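Adhesion G-protein coupled receptor G6 (Danio rerio, PDB 6V55) is an adhesion G-protein-coupled receptor linked to myelination, whose calcium-binding extracellular region probably takes part in cell adhesion and the control of signalling. Local coordinates at residues F683-N688 with Q739-W745; K534-T538 with D574-A579. All coordinates share one frame; numbering follows the deposited sequence.

Both contacts fall in the part of the chain that matches a GAIN domain, and their centres lie 16 Å apart on the same side of the chain's centre. Interaction 2 comes first along the sequence and joins the N-terminal turns of helices 534-550 and 573-593. Interaction 1 follows, pairing the loop between strands 671-677 and 697-701 with the helix-to-strand turn 739-745 of the GPS motif. Helix 573-593 connects them: its Lys-577 belongs to interaction 2, yet Lys-577 CD packs 3.3 Å from OE1 of Gln-684 and 3.7 Å from CE1 of His-686 in interaction 1. The helix therefore packs directly on the loop that pairs with the GPS motif, and its Glu-581 touches Ser-742 of that motif.

Interaction 1: F683-N688 with Q739-W745; sequences FQDHQN and QNYSGGW. Unlike the reference sequence in segment 739-745: Trp-745 (reference Cys).
Asp-685 and Gly-744 bring their backbones to 5.6 Å between CA atoms, where the irregular loop 683-688 passes the GPS-motif segment 739-745, a short, weakly bonded turn, left-handed at 739-741, leading into strand 744-746, in what is consistent with a GAIN domain. The Asp-685 carboxylate joins the two by dividing its oxygens. With CG anti to the backbone N (chi1 -160°), Asp-685 OD2 receives the Trp-745 backbone N at 2.7 Å in a nearly straight bond (165°). Asp-685 OD1 closes an Asx turn by accepting from Gln-687 N at 3.0 Å; from the other face of the carboxylate plane Gln-739 NE2 donates to the same OD1 at 2.9 Å, so two bonds grip this oxygen. Were the carboxylate of Asp-685 replaced by the methyl of an alanine, Trp-745 N and Gln-739 NE2 would probably lose their acceptor and the Asx turn its closing bond. Beside this, the Gln-687 and Gln-739 amides stack with planes 24° apart, OE1 of Gln-687 lying 3.5 Å from CD of Gln-739. The Phe-683 and Trp-745 rings are near parallel but slid apart; Phe-683 CB meets Trp-745 CZ2, at 3.7 Å. One water, in the indole plane, accepts from Trp-745 NE1 at 3.0 Å and donates to Phe-683 O.

Interaction 2: K534-T538 with D574-A579; sequences KEELT and DAQKDA
A pair of packed helices, consistent with the helical subdomain of a GAIN domain, meets here through Lys-534, Leu-537 and Thr-538 of helix 534-550 and Ala-575, Asp-578 and Ala-579 of helix 573-593. The local axes approach to 8.5 Å and cross at -34°, with both helices running in broadly the same direction. The alanines on helix 573-593 permit the closeness: the CA atoms of Lys-534 and Ala-575 are 4.2 Å apart, and one helical turn later those of Thr-538 and Ala-579 are 4.8 Å apart. Leu-537 turns CG anti to its own N (chi1 -166°) and lays CD2 against the backbone of the other helix, 3.3 Å from Ala-575 O, while also touching Ala-579 CB. Thr-538 offers its methyl group rather than its hydroxyl: Thr-538 CG2 rests 3.7 Å from Ala-579 CB and beside Asp-578 CB. Lys-534 lies along one border of the interface. Its CB packs on Ala-575 CA, and its chain, bent at chi3 and chi4, carries Lys-534 CE to 3.3 Å from Asp-574 O. Beyond it the chain reaches across the side chain of Asp-578, where a salt bridge from Lys-534 NZ to Asp-578 OD1 spans 3.5 Å. The chemistry is thus mainly apolar and dependent on shape: close packing of Leu-537 and the Thr-538 methyl on Ala-575 and Ala-579 is consistent with the short axis distance, and the one rather long ionic pair, at the solvent-facing border, probably contributes modestly.

Interaction 1: F683-N688 with Q739-W745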
# COMPACT_ATOMS: atom_id res chain seq x y z
N PHE A 683 -18.74 29.54 -21.41
CA PHE A 683 -19.40 30.53 -22.25
C PHE A 683 -20.32 29.87 -23.27
O PHE A 683 -20.41 30.30 -24.43
CB PHE A 683 -18.37 31.41 -22.96
CG PHE A 683 -17.44 32.14 -22.03
CD1 PHE A 683 -16.20 31.59 -21.70
CD2 PHE A 683 -17.79 33.38 -21.50
CE1 PHE A 683 -15.33 32.26 -20.85
CE2 PHE A 683 -16.92 34.05 -20.64
CZ PHE A 683 -15.69 33.48 -20.32
N GLN A 684 -21.05 28.84 -22.84
CA GLN A 684 -21.93 28.11 -23.74
C GLN A 684 -23.19 28.91 -24.05
O GLN A 684 -23.77 29.57 -23.18
CB GLN A 684 -22.30 26.77 -23.11
CG GLN A 684 -21.07 25.93 -22.82
CD GLN A 684 -21.40 24.59 -22.23
OE1 GLN A 684 -22.41 23.99 -22.58
NE2 GLN A 684 -20.54 24.09 -21.36
N ASP A 685 -23.61 28.85 -25.32
CA ASP A 685 -24.75 29.60 -25.84
C ASP A 685 -25.50 28.67 -26.78
O ASP A 685 -24.98 28.31 -27.84
CB ASP A 685 -24.28 30.86 -26.57
CG ASP A 685 -25.36 31.92 -26.72
OD1 ASP A 685 -26.57 31.60 -26.76
OD2 ASP A 685 -24.99 33.12 -26.81
N HIS A 686 -26.72 28.30 -26.40
CA HIS A 686 -27.57 27.47 -27.25
C HIS A 686 -28.55 28.30 -28.09
O HIS A 686 -29.43 27.72 -28.73
CB HIS A 686 -28.32 26.46 -26.40
CG HIS A 686 -27.45 25.40 -25.81
ND1 HIS A 686 -27.87 24.57 -24.78
CD2 HIS A 686 -26.17 25.03 -26.09
CE1 HIS A 686 -26.89 23.75 -24.46
NE2 HIS A 686 -25.85 24.00 -25.23
N GLN A 687 -28.40 29.62 -28.10
CA GLN A 687 -29.17 30.49 -28.99
C GLN A 687 -28.24 31.20 -29.96
O GLN A 687 -28.33 32.42 -30.15
CB GLN A 687 -29.99 31.50 -28.17
CG GLN A 687 -31.33 30.94 -27.69
CD GLN A 687 -32.07 31.87 -26.74
OE1 GLN A 687 -32.39 31.49 -25.61
NE2 GLN A 687 -32.37 33.09 -27.20
N ASN A 688 -27.33 30.46 -30.58
CA ASN A 688 -26.29 31.06 -31.40
C ASN A 688 -26.51 30.88 -32.89
O ASN A 688 -25.63 31.28 -33.67
CB ASN A 688 -24.93 30.47 -31.02
CG ASN A 688 -24.09 31.44 -30.21
OD1 ASN A 688 -24.46 32.60 -30.05
ND2 ASN A 688 -22.95 30.96 -29.69
N GLN A 739 -31.18 35.89 -22.02
CA GLN A 739 -31.78 34.58 -21.72
C GLN A 739 -32.19 34.46 -20.25
O GLN A 739 -31.71 33.60 -19.52
CB GLN A 739 -30.83 33.46 -22.15
CG GLN A 739 -30.41 33.59 -23.61
CD GLN A 739 -29.43 32.50 -24.05
OE1 GLN A 739 -29.47 31.37 -23.54
NE2 GLN A 739 -28.55 32.84 -24.99
N ASN A 740 -33.08 35.39 -19.86
CA ASN A 740 -33.64 35.55 -18.51
C ASN A 740 -32.55 35.68 -17.45
O ASN A 740 -32.55 34.96 -16.44
CB ASN A 740 -34.63 34.44 -18.17
CG ASN A 740 -35.60 34.85 -17.06
OD1 ASN A 740 -35.82 36.05 -16.82
ND2 ASN A 740 -36.14 33.87 -16.34
N TYR A 741 -31.59 36.56 -17.75
CA TYR A 741 -30.48 36.94 -16.87
C TYR A 741 -29.59 35.75 -16.53
O TYR A 741 -29.10 35.60 -15.41
CB TYR A 741 -31.00 37.66 -15.61
CG TYR A 741 -31.90 38.82 -15.95
CD1 TYR A 741 -31.36 40.04 -16.39
CD2 TYR A 741 -33.29 38.70 -15.88
CE1 TYR A 741 -32.18 41.11 -16.72
CE2 TYR A 741 -34.12 39.77 -16.21
CZ TYR A 741 -33.56 40.97 -16.63
OH TYR A 741 -34.38 42.04 -16.96
N SER A 742 -29.39 34.87 -17.52
CA SER A 742 -28.43 33.77 -17.43
C SER A 742 -27.17 34.00 -18.26
O SER A 742 -26.11 33.51 -17.87
CB SER A 742 -29.07 32.45 -17.87
OG SER A 742 -29.05 32.31 -19.28
N GLY A 743 -27.26 34.71 -19.38
CA GLY A 743 -26.07 35.01 -20.15
C GLY A 743 -26.04 34.46 -21.56
O GLY A 743 -26.51 33.34 -21.82
N GLY A 744 -25.49 35.24 -22.48
CA GLY A 744 -25.34 34.84 -23.87
C GLY A 744 -24.45 35.83 -24.58
O GLY A 744 -24.15 36.90 -24.06
N TRP A 745 -24.00 35.43 -25.78
CA TRP A 745 -23.18 36.33 -26.59
C TRP A 745 -24.05 37.41 -27.19
O TRP A 745 -25.25 37.21 -27.44
CB TRP A 745 -22.45 35.58 -27.71
CG TRP A 745 -21.34 34.67 -27.23
CD1 TRP A 745 -21.31 33.30 -27.31
CD2 TRP A 745 -20.11 35.06 -26.59
NE1 TRP A 745 -20.14 32.83 -26.76
CE2 TRP A 745 -19.39 33.88 -26.31
CE3 TRP A 745 -19.56 36.29 -26.21
CZ2 TRP A 745 -18.16 33.90 -25.69
CZ3 TRP A 745 -18.32 36.30 -25.59
CH2 TRP A 745 -17.63 35.12 -25.34
O HOH W 1 -19.94 29.89 -27.04
O HOH W 2 -26.66 35.05 -27.95

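Interaction 2: K534-T538 with D574-A579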
# COMPACT_ATOMS: atom_id res chain seq x y z
N LYS A 534 -21.43 16.51 -11.85
CA LYS A 534 -21.96 17.83 -12.19
C LYS A 534 -22.68 18.45 -11.00
O LYS A 534 -22.64 19.67 -10.84
CB LYS A 534 -22.86 17.74 -13.43
CG LYS A 534 -24.36 17.49 -13.23
CD LYS A 534 -25.21 18.05 -14.38
CE LYS A 534 -25.19 19.58 -14.42
NZ LYS A 534 -25.71 20.21 -13.16
N GLU A 535 -23.24 17.63 -10.09
CA GLU A 535 -23.90 18.20 -8.93
C GLU A 535 -22.92 18.63 -7.85
O GLU A 535 -23.22 19.57 -7.12
CB GLU A 535 -24.94 17.22 -8.36
CG GLU A 535 -25.97 16.71 -9.39
CD GLU A 535 -25.55 15.43 -10.11
OE1 GLU A 535 -26.10 15.14 -11.20
OE2 GLU A 535 -24.67 14.70 -9.57
N GLU A 536 -21.75 17.98 -7.74
CA GLU A 536 -20.73 18.46 -6.81
C GLU A 536 -20.10 19.75 -7.30
O GLU A 536 -19.77 20.63 -6.50
CB GLU A 536 -19.64 17.42 -6.62
CG GLU A 536 -19.75 16.61 -5.35
CD GLU A 536 -19.12 15.23 -5.48
OE1 GLU A 536 -18.44 14.97 -6.51
OE2 GLU A 536 -19.35 14.39 -4.57
N LEU A 537 -19.98 19.89 -8.62
CA LEU A 537 -19.32 21.04 -9.22
C LEU A 537 -20.12 22.33 -9.03
O LEU A 537 -19.53 23.38 -8.75
CB LEU A 537 -19.09 20.75 -10.70
CG LEU A 537 -18.13 21.69 -11.38
CD1 LEU A 537 -17.10 20.86 -12.05
CD2 LEU A 537 -18.86 22.55 -12.38
N THR A 538 -21.46 22.28 -9.17
CA THR A 538 -22.22 23.49 -8.90
C THR A 538 -22.29 23.80 -7.40
O THR A 538 -22.49 24.97 -7.03
CB THR A 538 -23.65 23.45 -9.52
OG1 THR A 538 -24.57 22.77 -8.66
CG2 THR A 538 -23.65 22.79 -10.91
N ASP A 574 -21.21 19.57 -19.88
CA ASP A 574 -22.47 19.54 -19.17
C ASP A 574 -22.30 19.79 -17.67
O ASP A 574 -23.25 20.26 -17.03
CB ASP A 574 -23.19 18.20 -19.41
CG ASP A 574 -24.28 18.32 -20.46
OD1 ASP A 574 -24.19 19.26 -21.29
OD2 ASP A 574 -25.22 17.48 -20.47
N ALA A 575 -21.11 19.55 -17.12
CA ALA A 575 -20.87 19.86 -15.72
C ALA A 575 -20.75 21.36 -15.49
O ALA A 575 -21.30 21.89 -14.51
CB ALA A 575 -19.61 19.13 -15.24
N GLN A 576 -20.08 22.06 -16.40
CA GLN A 576 -19.87 23.49 -16.24
C GLN A 576 -21.14 24.30 -16.47
O GLN A 576 -21.27 25.37 -15.87
CB GLN A 576 -18.81 23.99 -17.22
CG GLN A 576 -17.54 23.23 -17.22
CD GLN A 576 -16.55 23.78 -18.22
OE1 GLN A 576 -16.30 24.99 -18.26
NE2 GLN A 576 -15.96 22.90 -19.01
N LYS A 577 -22.08 23.79 -17.30
CA LYS A 577 -23.18 24.59 -17.86
C LYS A 577 -24.12 25.13 -16.79
O LYS A 577 -24.51 26.30 -16.85
CB LYS A 577 -23.97 23.77 -18.88
CG LYS A 577 -24.76 24.65 -19.89
CD LYS A 577 -25.39 23.85 -21.07
CE LYS A 577 -26.47 22.85 -20.64
NZ LYS A 577 -27.87 23.36 -20.83
N ASP A 578 -24.39 24.34 -15.76
CA ASP A 578 -25.22 24.83 -14.66
C ASP A 578 -24.46 25.75 -13.71
O ASP A 578 -25.09 26.61 -13.08
CB ASP A 578 -25.79 23.63 -13.90
CG ASP A 578 -27.10 23.15 -14.48
OD1 ASP A 578 -27.99 22.76 -13.68
OD2 ASP A 578 -27.26 23.20 -15.72
N ALA A 579 -23.14 25.62 -13.59
CA ALA A 579 -22.37 26.42 -12.65
C ALA A 579 -21.64 27.59 -13.28
O ALA A 579 -20.99 28.35 -12.54
CB ALA A 579 -21.34 25.54 -11.93